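Local coordinates for citrate synthase (Pyrobaculum aerophilum, PDB 2IBP) that catalyses the condensation of oxaloacetate with acetyl-CoA to citrate as a homodimer whose two disulfide-closed chains are topologically interlinked, at the interface of chains A and B. Numbering follows the deposited sequence. Chains: chain A/B, Citrate synthase.

Contact 1: the interface of chains A and B. Residues chain A 390-393; chain B 28-30.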
loop_
_atom_site.group_PDB
_atom_site.type_symbol
_atom_site.label_atom_id
_atom_site.label_comp_id
_atom_site.label_asym_id
_atom_site.label_seq_id
_atom_site.Cartn_x
_atom_site.Cartn_y
_atom_site.Cartn_z
ATOM N N ARG A 390 -8.481 10.650 3.776
ATOM C CA ARG A 390 -9.640 10.402 4.628
ATOM C C ARG A 390 -10.918 10.148 3.818
ATOM O O ARG A 390 -11.904 10.865 3.993
ATOM C CB ARG A 390 -9.880 11.639 5.504
ATOM C CG ARG A 390 -8.800 11.921 6.540
ATOM C CD ARG A 390 -9.040 13.255 7.245
ATOM N NE ARG A 390 -8.036 13.522 8.276
ATOM C CZ ARG A 390 -7.832 14.705 8.846
ATOM N NH1 ARG A 390 -8.522 15.767 8.451
ATOM N NH2 ARG A 390 -6.896 14.840 9.781
ATOM N N PRO A 391 -10.906 9.171 2.906
ATOM C CA PRO A 391 -12.119 8.906 2.142
ATOM C C PRO A 391 -13.112 8.207 3.047
ATOM O O PRO A 391 -12.809 7.941 4.217
ATOM C CB PRO A 391 -11.644 7.947 1.056
ATOM C CG PRO A 391 -10.542 7.172 1.752
ATOM C CD PRO A 391 -9.837 8.208 2.588
ATOM N N ARG A 392 -14.285 7.901 2.519
ATOM C CA ARG A 392 -15.268 7.220 3.330
ATOM C C ARG A 392 -16.098 6.298 2.481
ATOM O O ARG A 392 -15.979 6.273 1.257
ATOM C CB ARG A 392 -16.139 8.219 4.081
ATOM C CG ARG A 392 -17.011 9.078 3.227
ATOM C CD ARG A 392 -17.645 10.173 4.081
ATOM N NE ARG A 392 -18.527 11.043 3.308
ATOM C CZ ARG A 392 -19.856 10.977 3.314
ATOM N NH1 ARG A 392 -20.495 10.095 4.081
ATOM N NH2 ARG A 392 -20.551 11.823 2.568
ATOM N N ALA A 393 -16.887 5.472 3.154
ATOM C CA ALA A 393 -17.785 4.565 2.472
ATOM C C ALA A 393 -19.151 4.871 3.040
ATOM O O ALA A 393 -19.274 5.403 4.140
ATOM C CB ALA A 393 -17.413 3.117 2.721
ATOM N N ASP B 28 -13.638 12.909 3.051
ATOM C CA ASP B 28 -15.080 12.673 2.928
ATOM C C ASP B 28 -15.527 12.198 1.542
ATOM O O ASP B 28 -16.715 11.942 1.321
ATOM C CB ASP B 28 -15.862 13.918 3.360
ATOM C CG ASP B 28 -15.562 14.333 4.795
ATOM O OD1 ASP B 28 -15.316 13.443 5.636
ATOM O OD2 ASP B 28 -15.629 15.544 5.094
ATOM N N VAL B 29 -14.597 12.035 0.604
ATOM C CA VAL B 29 -14.972 11.549 -0.714
ATOM C C VAL B 29 -15.309 10.072 -0.605
ATOM O O VAL B 29 -14.568 9.293 -0.011
ATOM C CB VAL B 29 -13.851 11.776 -1.748
ATOM C CG1 VAL B 29 -14.250 11.198 -3.117
ATOM C CG2 VAL B 29 -13.536 13.263 -1.875
ATOM N N LEU B 30 -16.435 9.698 -1.197
ATOM C CA LEU B 30 -16.924 8.331 -1.145
ATOM C C LEU B 30 -16.207 7.455 -2.155
ATOM O O LEU B 30 -16.038 7.846 -3.302
ATOM C CB LEU B 30 -18.418 8.320 -1.458
ATOM C CG LEU B 30 -19.303 8.932 -0.374
ATOM C CD1 LEU B 30 -20.669 9.365 -0.914
ATOM C CD2 LEU B 30 -19.438 7.979 0.802
HETATM O O HOH W 1 -13.843 10.920 5.869
#

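Contact 2: the interface of chains A and B. Residues chain A 228-231, 386; chain B 246-248.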
loop_
_atom_site.group_PDB
_atom_site.type_symbol
_atom_site.label_atom_id
_atom_site.label_comp_id
_atom_site.label_asym_id
_atom_site.label_seq_id
_atom_site.Cartn_x
_atom_site.Cartn_y
_atom_site.Cartn_z
ATOM N N SER A 228 0.880 9.455 3.096
ATOM C CA SER A 228 0.017 10.495 3.675
ATOM C C SER A 228 -0.125 10.396 5.198
ATOM O O SER A 228 -0.510 11.372 5.847
ATOM C CB SER A 228 -1.365 10.540 3.037
ATOM O OG SER A 228 -2.185 9.490 3.511
ATOM N N THR A 229 0.180 9.217 5.744
ATOM C CA THR A 229 0.155 8.985 7.183
ATOM C C THR A 229 1.506 9.321 7.809
ATOM O O THR A 229 1.714 9.137 9.008
ATOM C CB THR A 229 -0.121 7.519 7.524
ATOM O OG1 THR A 229 0.977 6.695 7.110
ATOM C CG2 THR A 229 -1.406 7.031 6.891
ATOM N N LEU A 230 2.423 9.766 6.956
ATOM C CA LEU A 230 3.805 10.041 7.309
ATOM C C LEU A 230 4.596 8.772 7.553
ATOM O O LEU A 230 5.655 8.795 8.190
ATOM C CB LEU A 230 3.952 11.043 8.443
ATOM C CG LEU A 230 3.379 12.429 8.108
ATOM C CD1 LEU A 230 3.720 13.374 9.263
ATOM C CD2 LEU A 230 3.899 12.984 6.803
ATOM N N SER A 231 4.107 7.657 6.991
ATOM C CA SER A 231 4.832 6.408 7.009
ATOM C C SER A 231 6.096 6.610 6.170
ATOM O O SER A 231 6.185 7.536 5.378
ATOM C CB SER A 231 3.982 5.268 6.447
ATOM O OG SER A 231 4.667 4.036 6.542
ATOM N N ASN A 386 1.407 17.879 2.977
ATOM C CA ASN A 386 0.807 16.599 3.265
ATOM C C ASN A 386 -0.566 16.721 3.883
ATOM O O ASN A 386 -0.817 17.614 4.696
ATOM C CB ASN A 386 1.666 15.802 4.231
ATOM C CG ASN A 386 1.163 14.382 4.402
ATOM O OD1 ASN A 386 1.207 13.593 3.467
ATOM N ND2 ASN A 386 0.632 14.073 5.579
ATOM N N GLY B 246 2.346 4.780 9.922
ATOM C CA GLY B 246 2.575 6.225 9.908
ATOM C C GLY B 246 2.024 6.880 11.164
ATOM O O GLY B 246 0.945 6.522 11.615
ATOM N N PRO B 247 2.724 7.898 11.690
ATOM C CA PRO B 247 2.269 8.516 12.939
ATOM C C PRO B 247 0.936 9.279 12.855
ATOM O O PRO B 247 0.333 9.579 13.905
ATOM C CB PRO B 247 3.426 9.438 13.315
ATOM C CG PRO B 247 4.107 9.748 12.024
ATOM C CD PRO B 247 3.997 8.483 11.228
ATOM N N LEU B 248 0.461 9.583 11.653
ATOM C CA LEU B 248 -0.831 10.237 11.519
ATOM C C LEU B 248 -1.993 9.238 11.483
ATOM O O LEU B 248 -3.163 9.634 11.514
ATOM C CB LEU B 248 -0.874 11.151 10.302
ATOM C CG LEU B 248 0.146 12.287 10.291
ATOM C CD1 LEU B 248 -0.080 13.161 9.052
ATOM C CD2 LEU B 248 0.052 13.119 11.581
#

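Contact 1: the interface of chains A and B
A:Arg392, the first residue of the C-terminal strand 392-395, lies beside B:Leu30 at the start of strand 30-34 of the other subunit, and the two form a parallel beta bridge. Its backbone N gives a hydrogen bond of 2.9 Å to B:Val29 O. One residue earlier in chain B and two earlier in chain A, B:Asp28 N donates to A:Arg390 O at 2.8 Å, nearly straight at 165°. The loop backbones leading into the two strands are therefore already tied before the strands run alongside each other. B:Asp28 has a positive phi, a bend in which both its N and its carbonyl O bond to chain A.

That carbonyl is taken by a side chain. A:Arg392 NE donates to B:Asp28 O at 2.8 Å along a bent path of 141° at the hydrogen, with the acceptor somewhat tilted from the guanidinium plane. CG of this arginine sits between the backbone N and the carbonyl carbon (chi1 66°), and the chain is then extended to NE, which carries the head group over to the B:Asp28 peptide. The arginine thus grips chain B from both its backbone and its side chain. The carboxylate of B:Asp28 makes no salt bridge with it, but the opposite charges probably add a modest attraction. Instead, water 1 joins B:Asp28 OD1, at 2.9 Å, to A:Arg390 O, at 2.7 Å, giving that backbone oxygen a second polar partner.

Apolar contact comes from B:Leu30. Its CD2 methyl rests over the centre of one guanidinium face of A:Arg392, 3.9 Å above the plane, and also meets CG of the arginine at 3.6 Å. CD of A:Arg392 packs against CA of B:Asp28.

This parallel pairing joins the C-terminal strand of one subunit to the N-terminal region of the other, close to A:Cys394 of the intrachain A:Cys19-A:Cys394 disulfide, and so probably helps to hold the interlinked dimer together.

Contact 2: the interface of chains A and B
B:Leu248 and A:Thr229 meet where the conserved GPLHGGAN segment of the citrate synthase family, entered here at B:Gly246, crosses the turn 228-231 of the other subunit. In the sequence, B:Leu248 immediately precedes the histidine of this motif, which in the family serves catalysis, so the contact may help to position the backbone next to that residue.

The polar link across is B:Leu248 N to A:Thr229 O, 3.0 Å and 167° at the hydrogen. The ring nitrogen of B:Pro247 also faces this carbonyl but has no hydrogen to give. Within chain A, A:Asn386 ND2 donates to A:Ser228 O at 2.9 Å; the bond is almost straight (175°) and lies in the side-chain amide plane, although it reaches the acceptor from above the carbonyl plane. This second-shell bond ties the turn to the segment after the short helix 383-385.

Van der Waals packing is centred on two leucines. B:Leu248 CD1 touches CG of A:Leu230 at 3.7 Å, the side chains meeting at a slant, and the same methyl lies 3.7 Å from ND2 of A:Asn386, which approaches from the opposite direction. A:Leu230 CB rests on the CG and CD carbons of the B:Pro247 ring. At the glycine end, the A:Thr229 hydroxyl OG1, placed between its backbone N and carbonyl carbon (chi1 67°), lies 3.3 Å from B:Gly246 CA, and A:Ser231 CA packs against that carbon at 3.7 Å.

Contact 1 and contact 2 share no residue, and their C-alpha centres lie about 17 Å apart on one two-fold symmetric interface. In chain A, A:Asn386 of contact 2 precedes A:Arg390 of contact 1 by four residues. Contact 2 pairs A:Asn386 and the loop preceding helix 233-244 of chain A with the loop following that helix in chain B; contact 1 joins strands 392-395 (chain A) and 30-34 (chain B), with the loops leading into them. Their centres are about 27 Å (contact 1) and 30 Å (contact 2) from A:His289, so neither touches that residue; contact 2 adjoins the catalytic-histidine motif of chain B, and both probably support the dimer.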